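PDB 4RU4: tail spike protein gp49, which acts as the phage tailspike and cleaves the O-specific polysaccharide of Pseudomonas as a lyase, probably during attachment and entry. Local coordinates for residues Pro122-Val127 with Ile134-Thr139; Ala167-Glu172 with Ser185-Ala190; Arg250-Lys255 with Asn277-Gly282. All coordinates share one frame; numbering follows the deposited sequence.

Contact 1 of 3, residues Pro122-Val127 with Ile134-Thr139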
loop_
_atom_site.group_PDB
_atom_site.type_symbol
_atom_site.label_atom_id
_atom_site.label_comp_id
_atom_site.label_asym_id
_atom_site.label_seq_id
_atom_site.Cartn_x
_atom_site.Cartn_y
_atom_site.Cartn_z
ATOM N N PRO B 122 14.317 33.166 20.151
ATOM C CA PRO B 122 15.663 33.671 19.829
ATOM C C PRO B 122 16.249 33.015 18.560
ATOM O O PRO B 122 15.777 31.951 18.114
ATOM C CB PRO B 122 16.496 33.273 21.059
ATOM C CG PRO B 122 15.502 33.024 22.168
ATOM C CD PRO B 122 14.286 32.459 21.450
ATOM N N ASN B 123 17.266 33.662 17.988
ATOM C CA ASN B 123 17.992 33.123 16.842
ATOM C C ASN B 123 18.804 31.883 17.203
ATOM O O ASN B 123 19.023 31.586 18.380
ATOM C CB ASN B 123 18.904 34.201 16.234
ATOM C CG ASN B 123 18.112 35.360 15.635
ATOM O OD1 ASN B 123 17.000 35.170 15.119
ATOM N ND2 ASN B 123 18.664 36.573 15.725
ATOM N N ILE B 124 19.260 31.163 16.179
ATOM C CA ILE B 124 20.026 29.945 16.388
ATOM C C ILE B 124 21.379 29.990 15.659
ATOM O O ILE B 124 21.538 30.751 14.702
ATOM C CB ILE B 124 19.226 28.698 15.912
ATOM C CG1 ILE B 124 18.957 28.754 14.399
ATOM C CG2 ILE B 124 17.888 28.581 16.675
ATOM C CD1 ILE B 124 18.429 27.390 13.818
ATOM N N SER B 125 22.340 29.178 16.126
ATOM C CA SER B 125 23.590 28.941 15.403
ATOM C C SER B 125 23.290 28.181 14.124
ATOM O O SER B 125 22.284 27.478 14.039
ATOM C CB SER B 125 24.524 28.040 16.208
ATOM O OG SER B 125 24.808 28.595 17.454
ATOM N N SER B 126 24.187 28.285 13.150
ATOM C CA SER B 126 24.130 27.440 11.955
ATOM C C SER B 126 24.053 25.954 12.307
ATOM O O SER B 126 24.662 25.495 13.277
ATOM C CB SER B 126 25.348 27.744 11.069
ATOM O OG SER B 126 25.293 29.104 10.674
ATOM N N VAL B 127 23.298 25.197 11.517
ATOM C CA VAL B 127 23.065 23.794 11.801
ATOM C C VAL B 127 23.098 22.985 10.483
ATOM O O VAL B 127 22.723 23.502 9.409
ATOM C CB VAL B 127 21.733 23.615 12.585
ATOM C CG1 VAL B 127 20.522 24.089 11.749
ATOM C CG2 VAL B 127 21.554 22.171 13.071
ATOM N N ILE B 134 19.667 21.918 18.226
ATOM C CA ILE B 134 19.568 23.315 17.870
ATOM C C ILE B 134 20.057 24.161 19.041
ATOM O O ILE B 134 19.610 23.968 20.185
ATOM C CB ILE B 134 18.075 23.711 17.610
ATOM C CG1 ILE B 134 17.434 22.810 16.552
ATOM C CG2 ILE B 134 17.974 25.163 17.209
ATOM C CD1 ILE B 134 18.084 22.897 15.186
ATOM N N ASP B 135 20.951 25.104 18.742
ATOM C CA ASP B 135 21.528 25.997 19.743
ATOM C C ASP B 135 20.972 27.421 19.623
ATOM O O ASP B 135 21.295 28.144 18.673
ATOM C CB ASP B 135 23.060 26.044 19.597
ATOM C CG ASP B 135 23.717 24.705 19.871
ATOM O OD1 ASP B 135 23.217 23.954 20.743
ATOM O OD2 ASP B 135 24.735 24.400 19.206
ATOM N N PHE B 136 20.160 27.821 20.603
ATOM C CA PHE B 136 19.536 29.133 20.612
ATOM C C PHE B 136 20.449 30.171 21.239
ATOM O O PHE B 136 21.219 29.863 22.158
ATOM C CB PHE B 136 18.212 29.072 21.371
ATOM C CG PHE B 136 17.091 28.466 20.565
ATOM C CD1 PHE B 136 16.870 27.097 20.579
ATOM C CD2 PHE B 136 16.272 29.267 19.792
ATOM C CE1 PHE B 136 15.824 26.531 19.840
ATOM C CE2 PHE B 136 15.232 28.709 19.038
ATOM C CZ PHE B 136 15.029 27.325 19.060
ATOM N N ALA B 137 20.363 31.399 20.733
ATOM C CA ALA B 137 21.215 32.485 21.198
ATOM C C ALA B 137 20.967 32.843 22.658
ATOM O O ALA B 137 21.845 33.383 23.319
ATOM C CB ALA B 137 21.031 33.712 20.320
ATOM N N SER B 138 19.776 32.549 23.164
ATOM C CA SER B 138 19.434 32.871 24.550
ATOM C C SER B 138 18.286 31.962 24.963
ATOM O O SER B 138 17.787 31.201 24.129
ATOM C CB SER B 138 19.044 34.349 24.688
ATOM O OG SER B 138 17.836 34.640 24.001
ATOM N N THR B 139 17.863 32.029 26.224
ATOM C CA THR B 139 16.885 31.054 26.747
ATOM C C THR B 139 15.576 30.981 25.947
ATOM O O THR B 139 14.850 31.967 25.894
ATOM C CB THR B 139 16.473 31.419 28.200
ATOM O OG1 THR B 139 17.632 31.463 29.033
ATOM C CG2 THR B 139 15.488 30.392 28.748
HETATM O O HOH W 1 21.804 25.499 16.057
HETATM O O HOH W 2 23.055 30.427 19.147
HETATM O O HOH W 3 26.319 27.060 18.840
#
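The Phe136 ring takes Ile124 CG2 over one face and the backbone carbonyl of Pro122 at its edge. Ile124 CG2 stands 3.7 Å from the ring centroid, 19° off the normal and displaced toward the rim, a CH-pi contact. At the edge the carbonyl of Pro122 lies near the ring plane, its O 3.2 Å from Phe136 CD2. The methyl CG2 of Ile124 is shared: anti to its own carbonyl carbon, it also presses on Ile134 CG2 at 3.5 Å, tighter than usual for two carbons. Ile198 of strand 197-202 touches both Ile124 and Phe136, which extends this apolar cluster into the domain.

On the polar side, two backbone bonds join the two segments around Ile124 and Phe136. Ser125 N donates to Asp135 O at 2.9 Å, and Ala137 N reaches Asn123 O at 2.7 Å. Waters carry the pairing outward. One spans Ser125 O and Asp135 N, a second joins Ser125 OG to Asp135 O, and a third connects that same hydroxyl with Asp135 OD2. A single beta bridge, Ile124 with Phe136, thus lies between an apolar face and a hydrated one, and joins the loop after strand 113-120 to the end of strand 133-135 in the Ig-like beta domain of this tailspike.

Contact 2 of 3, residues Ala167-Glu172 with Ser185-Ala190. With EDO (1,2-ethanediol), chain H.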
loop_
_atom_site.group_PDB
_atom_site.type_symbol
_atom_site.label_atom_id
_atom_site.label_comp_id
_atom_site.label_asym_id
_atom_site.label_seq_id
_atom_site.Cartn_x
_atom_site.Cartn_y
_atom_site.Cartn_z
ATOM N N ALA B 167 12.918 28.470 2.241
ATOM C CA ALA B 167 13.461 27.363 3.023
ATOM C C ALA B 167 12.995 27.420 4.465
ATOM O O ALA B 167 12.629 28.476 4.973
ATOM C CB ALA B 167 15.007 27.380 2.980
ATOM N N GLY B 168 13.029 26.270 5.125
ATOM C CA GLY B 168 12.776 26.180 6.557
ATOM C C GLY B 168 12.052 24.867 6.812
ATOM O O GLY B 168 11.908 24.059 5.896
ATOM N N GLU B 169 11.593 24.633 8.038
ATOM C CA GLU B 169 10.803 23.426 8.322
ATOM C C GLU B 169 10.235 23.484 9.733
ATOM O O GLU B 169 10.614 24.358 10.516
ATOM C CB GLU B 169 11.673 22.147 8.180
ATOM C CG GLU B 169 12.935 22.118 9.008
ATOM C CD GLU B 169 13.896 21.012 8.541
ATOM O OE1 GLU B 169 13.686 19.825 8.910
ATOM O OE2 GLU B 169 14.833 21.330 7.765
ATOM N N PHE B 170 9.342 22.544 10.049
ATOM C CA PHE B 170 8.785 22.399 11.397
ATOM C C PHE B 170 9.569 21.411 12.258
ATOM O O PHE B 170 9.860 20.286 11.814
ATOM C CB PHE B 170 7.360 21.861 11.333
ATOM C CG PHE B 170 6.341 22.860 10.849
ATOM C CD1 PHE B 170 6.356 23.302 9.522
ATOM C CD2 PHE B 170 5.352 23.329 11.706
ATOM C CE1 PHE B 170 5.393 24.181 9.051
ATOM C CE2 PHE B 170 4.367 24.230 11.244
ATOM C CZ PHE B 170 4.391 24.654 9.912
ATOM N N CYS B 171 9.859 21.810 13.494
ATOM C CA CYS B 171 10.608 20.963 14.424
ATOM C C CYS B 171 9.783 20.720 15.683
ATOM O O CYS B 171 9.039 21.593 16.120
ATOM C CB CYS B 171 11.923 21.614 14.842
ATOM S SG CYS B 171 13.045 21.999 13.512
ATOM N N GLU B 172 9.905 19.523 16.243
ATOM C CA GLU B 172 9.126 19.151 17.426
ATOM C C GLU B 172 10.122 18.908 18.571
ATOM O O GLU B 172 11.026 18.080 18.446
ATOM C CB GLU B 172 8.277 17.913 17.130
ATOM C CG GLU B 172 7.295 17.546 18.244
ATOM C CD GLU B 172 6.423 16.327 17.912
ATOM O OE1 GLU B 172 6.136 16.042 16.704
ATOM O OE2 GLU B 172 6.023 15.651 18.888
ATOM N N SER B 185 12.891 14.618 15.262
ATOM C CA SER B 185 13.325 13.999 14.005
ATOM C C SER B 185 14.391 14.849 13.319
ATOM O O SER B 185 14.459 16.050 13.527
ATOM C CB SER B 185 12.146 13.704 13.054
ATOM O OG SER B 185 11.277 14.827 12.938
ATOM N N ALA B 186 15.216 14.216 12.498
ATOM C CA ALA B 186 16.359 14.904 11.865
ATOM C C ALA B 186 15.918 16.014 10.896
ATOM O O ALA B 186 14.938 15.872 10.167
ATOM C CB ALA B 186 17.227 13.883 11.150
ATOM N N LEU B 187 16.649 17.126 10.902
ATOM C CA LEU B 187 16.389 18.208 9.952
ATOM C C LEU B 187 16.519 17.739 8.504
ATOM O O LEU B 187 17.462 17.018 8.168
ATOM C CB LEU B 187 17.363 19.368 10.188
ATOM C CG LEU B 187 17.237 20.196 11.484
ATOM C CD1 LEU B 187 18.340 21.234 11.504
ATOM C CD2 LEU B 187 15.849 20.893 11.644
ATOM N N TYR B 188 15.578 18.160 7.652
ATOM C CA TYR B 188 15.654 17.896 6.216
ATOM C C TYR B 188 16.756 18.728 5.553
ATOM O O TYR B 188 17.295 18.325 4.534
ATOM C CB TYR B 188 14.344 18.253 5.528
ATOM C CG TYR B 188 13.275 17.188 5.679
ATOM C CD1 TYR B 188 12.419 17.191 6.775
ATOM C CD2 TYR B 188 13.133 16.182 4.718
ATOM C CE1 TYR B 188 11.432 16.234 6.927
ATOM C CE2 TYR B 188 12.122 15.214 4.847
ATOM C CZ TYR B 188 11.292 15.250 5.969
ATOM O OH TYR B 188 10.318 14.300 6.140
ATOM N N ALA B 189 17.082 19.884 6.120
ATOM C CA ALA B 189 18.018 20.812 5.470
ATOM C C ALA B 189 18.937 21.497 6.458
ATOM O O ALA B 189 18.691 21.501 7.676
ATOM C CB ALA B 189 17.235 21.895 4.627
ATOM N N ALA B 190 19.983 22.106 5.907
ATOM C CA ALA B 190 20.968 22.850 6.672
ATOM C C ALA B 190 20.546 24.308 6.656
ATOM O O ALA B 190 19.925 24.760 5.681
ATOM C CB ALA B 190 22.353 22.702 5.994
HETATM C C1 EDO H . 4.024 12.995 19.296
HETATM O O1 EDO H . 4.722 13.308 18.085
HETATM C C2 EDO H . 2.565 12.699 18.993
HETATM O O2 EDO H . 1.941 13.939 18.606
HETATM O O HOH W 4 11.346 17.433 15.003
#
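A carboxylate that grips two successive backbone N-H groups of a loop joins strand 168-177 to the loop after strand 180-183 in the Ig-like domain, where Glu169 receives the chain at Tyr188 and Ala189. Tyr188 N points at Glu169 OE1 at 2.8 Å in a fairly straight bond of 166°, while Ala189 N approaches Glu169 OE2 at 3.1 Å along a more bent path. Each oxygen uses its syn lone pair, the one on the side of its twin, so the carboxylate receives both N-H groups, one on each oxygen. CG of Glu169 sits between its backbone N and carbonyl carbon (chi1 55°), and the chain then runs extended toward the loop. The carboxylate is buried but well supplied with donors, since Tyr191 OH also bonds to Glu169 OE2; such a setting would be expected to stabilise the charged form.

Beside the carboxylate, the side chain of Leu187 crosses that of Glu169 at about a right angle. Its CD2 lies 3.6 Å from Glu169 OE1 and meets Cys171 SG at 3.5 Å. The Tyr188 ring turns an edge to the acid, with Glu169 OE1 in its plane and 3.6 Å from CD1. The ring's hydroxyl bonds to Asp337 and to Tyr346 of the second subunit.

Farther along, a water accepts hydrogens from Glu172 N and Ser185 N, bridging the strand and the start of the loop. Glu172 OE2 takes a bond from a bound ethanediol, probably a crystallisation additive, and forms a salt bridge with Arg184. Overall this is a strand-borne carboxylate clasping consecutive loop amides, set in an Ig-like beta domain close to the subunit interface.

Contact 3 of 3, residues Arg250-Lys255 with Asn277-Gly282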
loop_
_atom_site.group_PDB
_atom_site.type_symbol
_atom_site.label_atom_id
_atom_site.label_comp_id
_atom_site.label_asym_id
_atom_site.label_seq_id
_atom_site.Cartn_x
_atom_site.Cartn_y
_atom_site.Cartn_z
ATOM N N ARG B 250 0.408 26.617 7.048
ATOM C CA ARG B 250 1.371 26.592 8.143
ATOM C C ARG B 250 0.899 25.753 9.330
ATOM O O ARG B 250 1.045 26.172 10.480
ATOM C CB ARG B 250 1.691 28.026 8.621
ATOM C CG ARG B 250 2.777 28.715 7.798
ATOM C CD ARG B 250 2.852 30.202 8.132
ATOM N NE ARG B 250 1.664 30.901 7.648
ATOM C CZ ARG B 250 1.496 31.272 6.386
ATOM N NH1 ARG B 250 2.445 31.002 5.489
ATOM N NH2 ARG B 250 0.384 31.882 6.005
ATOM N N CYS B 251 0.326 24.581 9.051
ATOM C CA CYS B 251 -0.102 23.691 10.115
ATOM C C CYS B 251 0.861 22.530 10.234
ATOM O O CYS B 251 1.406 22.058 9.240
ATOM C CB CYS B 251 -1.505 23.121 9.856
ATOM S SG CYS B 251 -2.805 24.378 9.958
ATOM N N TYR B 252 1.009 22.048 11.451
ATOM C CA TYR B 252 1.824 20.870 11.748
ATOM C C TYR B 252 0.852 19.749 12.044
ATOM O O TYR B 252 -0.007 19.910 12.921
ATOM C CB TYR B 252 2.662 21.136 12.990
ATOM C CG TYR B 252 3.676 20.050 13.300
ATOM C CD1 TYR B 252 4.730 19.798 12.431
ATOM C CD2 TYR B 252 3.571 19.282 14.462
ATOM C CE1 TYR B 252 5.674 18.805 12.716
ATOM C CE2 TYR B 252 4.504 18.302 14.764
ATOM C CZ TYR B 252 5.562 18.068 13.883
ATOM O OH TYR B 252 6.489 17.078 14.174
ATOM N N ASP B 253 0.950 18.645 11.297
ATOM C CA ASP B 253 0.106 17.466 11.527
ATOM C C ASP B 253 -1.395 17.777 11.353
ATOM O O ASP B 253 -2.238 17.311 12.132
ATOM C CB ASP B 253 0.388 16.851 12.917
ATOM C CG ASP B 253 -0.478 15.611 13.209
ATOM O OD1 ASP B 253 -0.629 14.787 12.294
ATOM O OD2 ASP B 253 -1.021 15.477 14.342
ATOM N N ALA B 254 -1.730 18.576 10.345
ATOM C CA ALA B 254 -3.137 18.774 10.005
ATOM C C ALA B 254 -3.668 17.471 9.421
ATOM O O ALA B 254 -3.057 16.909 8.516
ATOM C CB ALA B 254 -3.283 19.889 8.991
ATOM N N LYS B 255 -4.811 16.990 9.917
ATOM C CA LYS B 255 -5.418 15.802 9.317
ATOM C C LYS B 255 -6.871 16.069 8.933
ATOM O O LYS B 255 -7.664 16.499 9.776
ATOM C CB LYS B 255 -5.344 14.610 10.268
ATOM C CG LYS B 255 -3.926 14.032 10.442
ATOM C CD LYS B 255 -3.941 12.722 11.231
ATOM C CE LYS B 255 -2.569 12.072 11.209
ATOM N NZ LYS B 255 -1.947 12.104 12.537
ATOM N N ASN B 277 2.377 25.232 2.913
ATOM C CA ASN B 277 3.430 25.375 3.927
ATOM C C ASN B 277 3.172 24.511 5.173
ATOM O O ASN B 277 3.299 24.981 6.300
ATOM C CB ASN B 277 3.568 26.867 4.294
ATOM C CG ASN B 277 3.724 27.765 3.049
ATOM O OD1 ASN B 277 2.916 28.669 2.825
ATOM N ND2 ASN B 277 4.789 27.525 2.243
ATOM N N CYS B 278 2.794 23.247 4.965
ATOM C CA CYS B 278 2.418 22.381 6.068
ATOM C C CYS B 278 3.424 21.255 6.224
ATOM O O CYS B 278 4.118 20.890 5.260
ATOM C CB CYS B 278 1.039 21.752 5.839
ATOM S SG CYS B 278 -0.398 22.865 6.021
ATOM N N HIS B 279 3.459 20.660 7.413
ATOM C CA HIS B 279 4.443 19.618 7.712
ATOM C C HIS B 279 3.715 18.549 8.532
ATOM O O HIS B 279 2.980 18.897 9.451
ATOM C CB HIS B 279 5.617 20.271 8.476
ATOM C CG HIS B 279 6.837 19.393 8.642
ATOM N ND1 HIS B 279 8.119 19.848 8.393
ATOM C CD2 HIS B 279 6.973 18.118 9.082
ATOM C CE1 HIS B 279 8.986 18.879 8.645
ATOM N NE2 HIS B 279 8.318 17.820 9.071
ATOM N N ASP B 280 3.879 17.273 8.172
ATOM C CA ASP B 280 3.152 16.156 8.785
ATOM C C ASP B 280 1.660 16.164 8.411
ATOM O O ASP B 280 1.172 17.103 7.788
ATOM C CB ASP B 280 3.327 16.085 10.323
ATOM C CG ASP B 280 4.441 15.136 10.755
ATOM O OD1 ASP B 280 5.536 15.197 10.163
ATOM O OD2 ASP B 280 4.224 14.331 11.706
ATOM N N GLY B 281 0.949 15.114 8.792
ATOM C CA GLY B 281 -0.482 15.065 8.535
ATOM C C GLY B 281 -0.816 14.682 7.107
ATOM O O GLY B 281 -0.037 14.003 6.422
ATOM N N GLY B 282 -2.012 15.088 6.666
ATOM C CA GLY B 282 -2.468 14.765 5.329
ATOM C C GLY B 282 -3.961 14.474 5.273
ATOM O O GLY B 282 -4.699 14.874 6.162
HETATM O O HOH W 5 0.022 19.705 8.281
HETATM O O HOH W 6 1.894 13.082 10.953
#
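Cys251 and His279 begin a run of backbone bonds that alternate between the two segments. His279 N donates to Cys251 O at 3.1 Å, and Asp253 N donates to His279 O at 2.8 Å. Beyond the corners at Asp253 and Asp280, Gly282 N reaches Ala254 O at 2.8 Å. Before them, Cys251 N finds a softer acceptor, Cys278 SG, at 3.6 Å.

Water serves the corners: one molecule accepts from Ala254 N and lies within donating distance of Cys251 O and Asp280 O, while another accepts from Gly281 N and contacts Asp280 OD2. Lys255 NZ forms a salt bridge at 3.0 Å with the syn lone pair of Asp253 OD1, and Asp253 OD2 is held by Ser230 and Arg232. Asp280 OD1 pairs with Arg319 of the second subunit. Arg250 and Asn277 lie side by side; the guanidinium is taken by Asp300 and Glu226, the amide by Val306 O and Asp300 N. Equivalent residues stacked in parallel one turn apart, with matching corners, are characteristic of the right-handed beta-helix of pectin lyase-like proteins.

Overall arrangement
From the N terminus, contact 1 comes first, closing the six-residue link 128-133 that leads into strand 133-135. Contact 2 follows, folding the loop after the hairpin of 168-177 and 180-183 back onto strand 168-177; contact 3 spans one turn between 250-255 and 277-282. The three are in series, none nested or crossing. Contacts 1 and 2 share the Ig-like domain and touch through Val127 and Ile134 against Leu187. Contact 2 meets contact 3 through Phe170, packed on Tyr252 and His279, and through a probable hydrogen bond between Glu172 OE1 and Tyr252 OH. Contact 2 is the middle term, joining the outlying beta domain to the beta-helix, and with contact 3 it reaches the second subunit.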